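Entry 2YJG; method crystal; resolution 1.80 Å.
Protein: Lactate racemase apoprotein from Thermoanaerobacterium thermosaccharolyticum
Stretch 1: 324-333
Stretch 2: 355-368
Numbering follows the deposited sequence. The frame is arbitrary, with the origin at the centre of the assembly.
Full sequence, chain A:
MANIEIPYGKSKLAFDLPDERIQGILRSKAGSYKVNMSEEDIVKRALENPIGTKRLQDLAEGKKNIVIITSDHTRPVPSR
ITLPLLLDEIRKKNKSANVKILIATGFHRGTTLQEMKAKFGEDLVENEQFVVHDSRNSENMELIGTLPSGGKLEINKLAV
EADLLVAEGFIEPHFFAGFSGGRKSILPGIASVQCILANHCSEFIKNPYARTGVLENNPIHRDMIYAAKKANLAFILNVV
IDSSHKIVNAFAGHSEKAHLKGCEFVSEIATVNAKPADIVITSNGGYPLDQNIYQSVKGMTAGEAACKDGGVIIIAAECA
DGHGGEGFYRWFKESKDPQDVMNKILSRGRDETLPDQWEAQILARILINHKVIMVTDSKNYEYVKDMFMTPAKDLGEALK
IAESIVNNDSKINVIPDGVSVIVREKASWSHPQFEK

Stretch 1, residues 324-333: GGEGFYRWFK
Stretch 2, residues 355-368: PDQWEAQILARILI

Two helices of one chain can be joined by a polar clasp at their N-terminal ends and aromatic packing beyond it, and this pair from lactate racemase apoprotein is a compact example. Residues 326-333 and 357-368 are helical, with N-to-C directions 42° apart (signed crossing angle -42°) and axes 8.5 Å apart at closest approach. The register is set where Phe-328 CA lies 5.1 Å from Asp-356 CA, and the contact buries 506 Å².

The polar clasp belongs to Asp-356. It occupies the N-cap position of its own helix but makes no capping bond there; with phi/psi of 82/-14 and an m rotamer (chi2 4°), its carboxylate reaches instead to the start of the other helix. Phe-328 N donates to Asp-356 OD2 at 3.0 Å with an N-H...O angle of 162°, a suitable use of an amide in the first turn, which has no helical carbonyl partner. Two waters extend the clasp. One donates both to Gly-324 O and to Asp-356 OD1, each at 2.7 Å; the other accepts from Gly-327 N at 3.1 Å and donates to Asp-356 OD2 at 2.7 Å.

The close approach depends on glycine. Gly-325, at the N-cap position with phi/psi of 171/119, places its CA 3.4 Å from Asp-356 OD2; an ideal CB would come within 2.3 Å of that oxygen, a clash. Gly-324 (79/6) has a positive phi that itself favours glycine. From Glu-326 onward the backbone is helical, Tyr-329 N bonding to Gly-325 O at 2.9 Å.

Apolar packing is built from three aromatic residues. Phe-328 (t, chi2 65°) is buried and leaves its backbone sideways; its ring edge meets Glu-359 O, 3.7 Å from CE1, and Ala-360 N, 3.6 Å from CD1, while its CZ lies 3.8 Å from Leu-363 CD2. Trp-331 (m, chi2 117°) points toward the partner helix, placing CD1 3.5 Å from Ala-360 CB and NE1 3.7 Å from Gln-357 CA.

Phe-332 (m, chi2 85°) is the knob, set in a hole formed by Ala-360, Leu-363, Ala-364 and Leu-367. Its CE1 is 3.6 Å from Ala-360 CB, its CZ 3.7 Å from Leu-363 CD2 and its CE2 4.1 Å from Leu-367 CD1. The small Ala-360 side chain, directed toward the first helix, touches all three aromatic rings. Leu-363 (t, p) and Leu-367 (m, t) supply larger apolar walls, whereas Tyr-329 and Trp-358 point away from the contact.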

ATOM      1  N   GLY A 324      15.486 -23.595 -10.829  1.00 15.36           N
ATOM      2  CA  GLY A 324      15.709 -22.376 -10.095  1.00 16.41           C
ATOM      3  C   GLY A 324      16.708 -21.339 -10.654  1.00 15.81           C
ATOM      4  O   GLY A 324      17.001 -20.319  -9.983  1.00 14.86           O
ATOM      5  N   GLY A 325      17.207 -21.583 -11.850  1.00 17.24           N
ATOM      6  CA  GLY A 325      18.072 -20.645 -12.511  1.00 17.60           C
ATOM      7  C   GLY A 325      18.727 -21.147 -13.765  1.00 18.09           C
ATOM      8  O   GLY A 325      19.441 -22.140 -13.773  1.00 16.69           O
ATOM      9  N   GLU A 326      18.436 -20.480 -14.863  1.00 18.39           N
ATOM     10  CA  GLU A 326      18.947 -20.937 -16.145  1.00 19.23           C
ATOM     11  C   GLU A 326      20.459 -20.976 -16.135  1.00 17.00           C
ATOM     12  O   GLU A 326      21.057 -21.896 -16.648  1.00 17.09           O
ATOM     13  CB  GLU A 326      18.465 -19.999 -17.285  1.00 20.66           C
ATOM     14  CG  GLU A 326      17.010 -20.122 -17.622  1.00 27.82           C
ATOM     15  CD  GLU A 326      16.660 -21.477 -18.274  1.00 34.90           C
ATOM     16  OE1 GLU A 326      17.527 -22.073 -18.957  1.00 40.30           O
ATOM     17  OE2 GLU A 326      15.504 -21.937 -18.100  1.00 42.32           O
ATOM     18  N   GLY A 327      21.081 -19.938 -15.620  1.00 15.39           N
ATOM     19  CA  GLY A 327      22.568 -19.865 -15.600  1.00 15.65           C
ATOM     20  C   GLY A 327      23.160 -20.987 -14.726  1.00 15.65           C
ATOM     21  O   GLY A 327      24.055 -21.722 -15.136  1.00 15.40           O
ATOM     22  N   PHE A 328      22.581 -21.143 -13.537  1.00 15.58           N
ATOM     23  CA  PHE A 328      22.922 -22.254 -12.633  1.00 14.04           C
ATOM     24  C   PHE A 328      22.887 -23.543 -13.389  1.00 13.20           C
ATOM     25  O   PHE A 328      23.837 -24.294 -13.350  1.00 13.70           O
ATOM     26  CB  PHE A 328      21.911 -22.242 -11.465  1.00 14.95           C
ATOM     27  CG  PHE A 328      21.951 -23.482 -10.587  1.00 12.35           C
ATOM     28  CD1 PHE A 328      23.069 -23.791  -9.829  1.00 12.96           C
ATOM     29  CD2 PHE A 328      20.806 -24.265 -10.432  1.00 14.98           C
ATOM     30  CE1 PHE A 328      23.064 -24.912  -8.977  1.00 12.20           C
ATOM     31  CE2 PHE A 328      20.782 -25.369  -9.596  1.00 13.65           C
ATOM     32  CZ  PHE A 328      21.911 -25.712  -8.872  1.00 13.18           C
ATOM     33  N   TYR A 329      21.779 -23.800 -14.105  1.00 13.38           N
ATOM     34  CA  TYR A 329      21.576 -25.045 -14.836  1.00 14.33           C
ATOM     35  C   TYR A 329      22.595 -25.244 -15.982  1.00 14.57           C
ATOM     36  O   TYR A 329      23.184 -26.328 -16.163  1.00 14.46           O
ATOM     37  CB  TYR A 329      20.164 -25.016 -15.374  1.00 13.31           C
ATOM     38  CG  TYR A 329      19.777 -26.108 -16.311  1.00 15.03           C
ATOM     39  CD1 TYR A 329      19.891 -27.446 -15.955  1.00 15.65           C
ATOM     40  CD2 TYR A 329      19.243 -25.800 -17.590  1.00 15.91           C
ATOM     41  CE1 TYR A 329      19.497 -28.460 -16.837  1.00 17.79           C
ATOM     42  CE2 TYR A 329      18.827 -26.810 -18.448  1.00 19.22           C
ATOM     43  CZ  TYR A 329      18.935 -28.141 -18.064  1.00 18.85           C
ATOM     44  OH  TYR A 329      18.541 -29.136 -18.938  1.00 20.72           O
ATOM     45  N   ARG A 330      22.763 -24.192 -16.758  1.00 16.05           N
ATOM     46  CA  ARG A 330      23.615 -24.129 -17.966  1.00 17.93           C
ATOM     47  C   ARG A 330      25.094 -24.381 -17.646  1.00 16.64           C
ATOM     48  O   ARG A 330      25.780 -24.958 -18.423  1.00 17.41           O
ATOM     49  CB  ARG A 330      23.421 -22.753 -18.610  1.00 19.55           C
ATOM     50  CG  ARG A 330      23.980 -22.455 -20.024  1.00 29.39           C
ATOM     51  CD  ARG A 330      23.614 -20.947 -20.507  1.00 37.61           C
ATOM     52  NE  ARG A 330      23.624 -19.909 -19.426  1.00 43.75           N
ATOM     53  CZ  ARG A 330      23.058 -18.688 -19.491  1.00 47.11           C
ATOM     54  NH1 ARG A 330      22.426 -18.271 -20.604  1.00 45.05           N
ATOM     55  NH2 ARG A 330      23.116 -17.865 -18.421  1.00 48.17           N
ATOM     56  N   TRP A 331      25.558 -24.021 -16.467  1.00 14.56           N
ATOM     57  CA  TRP A 331      26.919 -24.359 -16.080  1.00 14.71           C
ATOM     58  C   TRP A 331      27.152 -25.840 -16.220  1.00 16.10           C
ATOM     59  O   TRP A 331      28.143 -26.198 -16.763  1.00 15.21           O
ATOM     60  CB  TRP A 331      27.248 -23.912 -14.643  1.00 13.85           C
ATOM     61  CG  TRP A 331      27.593 -22.472 -14.519  1.00 13.23           C
ATOM     62  CD1 TRP A 331      26.920 -21.528 -13.816  1.00 14.46           C
ATOM     63  CD2 TRP A 331      28.773 -21.827 -15.026  1.00  8.74           C
ATOM     64  NE1 TRP A 331      27.579 -20.326 -13.909  1.00 11.37           N
ATOM     65  CE2 TRP A 331      28.743 -20.503 -14.609  1.00 10.53           C
ATOM     66  CE3 TRP A 331      29.855 -22.269 -15.805  1.00 13.76           C
ATOM     67  CZ2 TRP A 331      29.709 -19.565 -15.023  1.00 11.79           C
ATOM     68  CZ3 TRP A 331      30.838 -21.331 -16.191  1.00 15.66           C
ATOM     69  CH2 TRP A 331      30.789 -20.050 -15.742  1.00 12.70           C
ATOM     70  N   PHE A 332      26.185 -26.668 -15.787  1.00 16.42           N
ATOM     71  CA  PHE A 332      26.294 -28.111 -15.833  1.00 17.71           C
ATOM     72  C   PHE A 332      25.935 -28.648 -17.214  1.00 18.82           C
ATOM     73  O   PHE A 332      26.625 -29.517 -17.767  1.00 17.79           O
ATOM     74  CB  PHE A 332      25.406 -28.724 -14.780  1.00 16.21           C
ATOM     75  CG  PHE A 332      25.865 -28.377 -13.398  1.00 16.22           C
ATOM     76  CD1 PHE A 332      25.462 -27.181 -12.813  1.00 15.94           C
ATOM     77  CD2 PHE A 332      26.766 -29.150 -12.761  1.00 15.50           C
ATOM     78  CE1 PHE A 332      25.907 -26.804 -11.589  1.00 16.87           C
ATOM     79  CE2 PHE A 332      27.262 -28.767 -11.491  1.00 14.41           C
ATOM     80  CZ  PHE A 332      26.850 -27.613 -10.929  1.00 17.84           C
ATOM     81  N   LYS A 333      24.896 -28.064 -17.781  1.00 21.26           N
ATOM     82  CA  LYS A 333      24.390 -28.573 -19.071  1.00 24.13           C
ATOM     83  C   LYS A 333      25.465 -28.435 -20.141  1.00 24.48           C
ATOM     84  O   LYS A 333      25.601 -29.342 -20.993  1.00 25.79           O
ATOM     85  CB  LYS A 333      23.143 -27.824 -19.473  1.00 24.91           C
ATOM     86  CG  LYS A 333      22.610 -28.230 -20.826  1.00 28.98           C
ATOM     87  CD  LYS A 333      21.550 -29.273 -20.768  1.00 30.64           C
ATOM     88  CE  LYS A 333      20.851 -29.334 -22.172  1.00 33.15           C
ATOM     89  NZ  LYS A 333      19.580 -30.087 -22.121  1.00 35.35           N
ATOM     90  N   PRO A 355      25.367 -13.756 -12.169  1.00 16.62           N
ATOM     91  CA  PRO A 355      24.272 -14.330 -11.360  1.00 16.14           C
ATOM     92  C   PRO A 355      24.220 -15.867 -11.469  1.00 14.85           C
ATOM     93  O   PRO A 355      24.472 -16.441 -12.519  1.00 15.16           O
ATOM     94  CB  PRO A 355      23.000 -13.667 -11.975  1.00 17.93           C
ATOM     95  CG  PRO A 355      23.588 -12.271 -12.449  1.00 18.35           C
ATOM     96  CD  PRO A 355      24.851 -12.730 -13.118  1.00 17.18           C
ATOM     97  N   ASP A 356      23.974 -16.501 -10.326  1.00 15.69           N
ATOM     98  CA  ASP A 356      23.858 -17.949 -10.146  1.00 14.56           C
ATOM     99  C   ASP A 356      25.226 -18.684 -10.009  1.00 14.41           C
ATOM    100  O   ASP A 356      25.230 -19.855  -9.605  1.00 14.49           O
ATOM    101  CB  ASP A 356      23.093 -18.639 -11.299  1.00 14.82           C
ATOM    102  CG  ASP A 356      21.595 -18.313 -11.373  1.00 15.66           C
ATOM    103  OD1 ASP A 356      21.042 -17.469 -10.576  1.00 16.58           O
ATOM    104  OD2 ASP A 356      20.958 -18.948 -12.285  1.00 19.62           O
ATOM    105  N   GLN A 357      26.355 -18.041 -10.332  1.00 12.64           N
ATOM    106  CA  GLN A 357      27.585 -18.803 -10.492  1.00 12.64           C
ATOM    107  C   GLN A 357      28.017 -19.477  -9.170  1.00 10.78           C
ATOM    108  O   GLN A 357      28.548 -20.588  -9.173  1.00 11.89           O
ATOM    109  CB  GLN A 357      28.701 -17.932 -11.095  1.00 13.01           C
ATOM    110  CG  GLN A 357      29.479 -17.094 -10.187  1.00 14.60           C
ATOM    111  CD  GLN A 357      30.799 -16.581 -10.842  1.00 15.29           C
ATOM    112  OE1 GLN A 357      30.792 -16.120 -12.009  1.00 13.39           O
ATOM    113  NE2 GLN A 357      31.897 -16.615 -10.077  1.00 11.15           N
ATOM    114  N   TRP A 358      27.792 -18.791  -8.060  1.00 10.19           N
ATOM    115  CA  TRP A 358      28.248 -19.265  -6.767  1.00 11.64           C
ATOM    116  C   TRP A 358      27.504 -20.568  -6.343  1.00 11.66           C
ATOM    117  O   TRP A 358      28.047 -21.424  -5.649  1.00 10.82           O
ATOM    118  CB  TRP A 358      28.104 -18.156  -5.742  1.00 11.15           C
ATOM    119  CG  TRP A 358      26.742 -17.554  -5.643  1.00 11.37           C
ATOM    120  CD1 TRP A 358      25.733 -17.950  -4.840  1.00 12.85           C
ATOM    121  CD2 TRP A 358      26.251 -16.448  -6.398  1.00 13.03           C
ATOM    122  NE1 TRP A 358      24.619 -17.161  -5.033  1.00 13.36           N
ATOM    123  CE2 TRP A 358      24.924 -16.226  -5.996  1.00 12.72           C
ATOM    124  CE3 TRP A 358      26.795 -15.650  -7.388  1.00 12.02           C
ATOM    125  CZ2 TRP A 358      24.127 -15.206  -6.550  1.00 16.47           C
ATOM    126  CZ3 TRP A 358      26.052 -14.616  -7.883  1.00 13.29           C
ATOM    127  CH2 TRP A 358      24.727 -14.386  -7.466  1.00 16.55           C
ATOM    128  N   GLU A 359      26.230 -20.640  -6.716  1.00 12.76           N
ATOM    129  CA  GLU A 359      25.368 -21.806  -6.397  1.00 13.81           C
ATOM    130  C   GLU A 359      25.878 -22.972  -7.200  1.00 11.98           C
ATOM    131  O   GLU A 359      25.936 -24.141  -6.714  1.00 12.65           O
ATOM    132  CB  GLU A 359      23.906 -21.509  -6.777  1.00 13.72           C
ATOM    133  CG  GLU A 359      22.803 -22.195  -5.978  1.00 15.46           C
ATOM    134  CD  GLU A 359      22.675 -21.702  -4.556  1.00 16.33           C
ATOM    135  OE1 GLU A 359      23.424 -20.755  -4.188  1.00 12.20           O
ATOM    136  OE2 GLU A 359      21.799 -22.229  -3.772  1.00 15.98           O
ATOM    137  N   ALA A 360      26.230 -22.741  -8.477  1.00 11.42           N
ATOM    138  CA  ALA A 360      26.840 -23.789  -9.281  1.00 10.58           C
ATOM    139  C   ALA A 360      28.215 -24.238  -8.745  1.00 11.48           C
ATOM    140  O   ALA A 360      28.567 -25.431  -8.794  1.00  9.80           O
ATOM    141  CB  ALA A 360      26.974 -23.404 -10.834  1.00 10.52           C
ATOM    142  N   GLN A 361      29.002 -23.274  -8.269  1.00 10.63           N
ATOM    143  CA  GLN A 361      30.322 -23.560  -7.777  1.00  9.38           C
ATOM    144  C   GLN A 361      30.204 -24.502  -6.569  1.00  9.94           C
ATOM    145  O   GLN A 361      30.912 -25.527  -6.444  1.00  9.53           O
ATOM    146  CB  GLN A 361      30.980 -22.242  -7.367  1.00  9.79           C
ATOM    147  CG  GLN A 361      32.438 -22.422  -6.962  1.00 11.57           C
ATOM    148  CD  GLN A 361      33.130 -21.125  -6.582  1.00 14.05           C
ATOM    149  OE1 GLN A 361      32.622 -20.026  -6.849  1.00 12.01           O
ATOM    150  NE2 GLN A 361      34.310 -21.251  -5.965  1.00 10.88           N
ATOM    151  N   ILE A 362      29.348 -24.123  -5.635  1.00  9.78           N
ATOM    152  CA  ILE A 362      29.111 -25.003  -4.476  1.00 10.45           C
ATOM    153  C   ILE A 362      28.611 -26.356  -4.817  1.00 10.47           C
ATOM    154  O   ILE A 362      29.134 -27.345  -4.250  1.00 11.97           O
ATOM    155  CB  ILE A 362      28.204 -24.312  -3.442  1.00 10.25           C
ATOM    156  CG1 ILE A 362      28.948 -23.085  -2.993  1.00  8.55           C
ATOM    157  CG2 ILE A 362      27.761 -25.353  -2.182  1.00 11.42           C
ATOM    158  CD1 ILE A 362      28.120 -22.028  -2.222  1.00  9.72           C
ATOM    159  N   LEU A 363      27.631 -26.480  -5.732  1.00 11.01           N
ATOM    160  CA  LEU A 363      27.177 -27.821  -6.136  1.00 12.07           C
ATOM    161  C   LEU A 363      28.297 -28.608  -6.802  1.00 12.37           C
ATOM    162  O   LEU A 363      28.494 -29.794  -6.493  1.00 11.49           O
ATOM    163  CB  LEU A 363      25.956 -27.717  -7.047  1.00 11.20           C
ATOM    164  CG  LEU A 363      25.353 -28.987  -7.626  1.00 11.19           C
ATOM    165  CD1 LEU A 363      24.870 -29.877  -6.415  1.00 12.20           C
ATOM    166  CD2 LEU A 363      24.195 -28.678  -8.614  1.00 10.77           C
ATOM    167  N   ALA A 364      29.105 -27.956  -7.675  1.00 11.97           N
ATOM    168  CA  ALA A 364      30.261 -28.626  -8.235  1.00 11.07           C
ATOM    169  C   ALA A 364      31.245 -29.124  -7.149  1.00 10.76           C
ATOM    170  O   ALA A 364      31.734 -30.216  -7.235  1.00 12.55           O
ATOM    171  CB  ALA A 364      31.001 -27.753  -9.373  1.00 11.52           C
ATOM    172  N   ARG A 365      31.514 -28.330  -6.132  1.00 11.31           N
ATOM    173  CA  ARG A 365      32.389 -28.751  -5.012  1.00 12.28           C
ATOM    174  C   ARG A 365      31.846 -30.085  -4.449  1.00 12.81           C
ATOM    175  O   ARG A 365      32.592 -31.058  -4.274  1.00 12.24           O
ATOM    176  CB  ARG A 365      32.443 -27.677  -3.924  1.00 12.18           C
ATOM    177  CG  ARG A 365      33.283 -28.054  -2.780  1.00 13.77           C
ATOM    178  CD  ARG A 365      33.218 -27.054  -1.702  1.00 15.62           C
ATOM    179  NE  ARG A 365      31.973 -27.206  -0.917  1.00 14.34           N
ATOM    180  CZ  ARG A 365      31.295 -26.222  -0.354  1.00 13.07           C
ATOM    181  NH1 ARG A 365      31.644 -24.937  -0.503  1.00 13.07           N
ATOM    182  NH2 ARG A 365      30.186 -26.510   0.299  1.00 14.64           N
ATOM    183  N   ILE A 366      30.522 -30.159  -4.233  1.00 12.52           N
ATOM    184  CA  ILE A 366      29.920 -31.399  -3.700  1.00 12.29           C
ATOM    185  C   ILE A 366      30.090 -32.571  -4.616  1.00 12.97           C
ATOM    186  O   ILE A 366      30.586 -33.571  -4.213  1.00 12.97           O
ATOM    187  CB  ILE A 366      28.442 -31.184  -3.357  1.00 13.61           C
ATOM    188  CG1 ILE A 366      28.386 -30.119  -2.314  1.00 10.12           C
ATOM    189  CG2 ILE A 366      27.762 -32.476  -2.769  1.00 13.99           C
ATOM    190  CD1 ILE A 366      26.956 -29.628  -2.050  1.00 12.45           C
ATOM    191  N   LEU A 367      29.737 -32.414  -5.877  1.00 10.84           N
ATOM    192  CA  LEU A 367      29.704 -33.467  -6.821  1.00 12.37           C
ATOM    193  C   LEU A 367      31.077 -33.965  -7.261  1.00 13.76           C
ATOM    194  O   LEU A 367      31.186 -35.015  -7.928  1.00 14.46           O
ATOM    195  CB  LEU A 367      28.867 -33.008  -8.031  1.00 12.22           C
ATOM    196  CG  LEU A 367      27.409 -32.618  -7.861  1.00 10.81           C
ATOM    197  CD1 LEU A 367      26.764 -32.174  -9.220  1.00 12.60           C
ATOM    198  CD2 LEU A 367      26.651 -33.804  -7.305  1.00 15.14           C
ATOM    199  N   ILE A 368      32.129 -33.201  -6.978  1.00 15.58           N
ATOM    200  CA  ILE A 368      33.480 -33.661  -7.284  1.00 17.64           C
ATOM    201  C   ILE A 368      33.893 -34.752  -6.327  1.00 19.09           C
ATOM    202  O   ILE A 368      34.599 -35.637  -6.760  1.00 20.49           O
ATOM    203  CB  ILE A 368      34.535 -32.528  -7.231  1.00 18.14           C
ATOM    204  CG1 ILE A 368      34.315 -31.565  -8.412  1.00 16.35           C
ATOM    205  CG2 ILE A 368      35.990 -33.109  -7.312  1.00 17.80           C
ATOM    206  CD1 ILE A 368      35.018 -30.266  -8.185  1.00 17.20           C
TER
HETATM  207  O   HOH W   1      18.497 -18.055 -10.039  1.00 25.04           O
HETATM  208  O   HOH W   2      19.804 -17.505 -14.220  1.00 24.33           O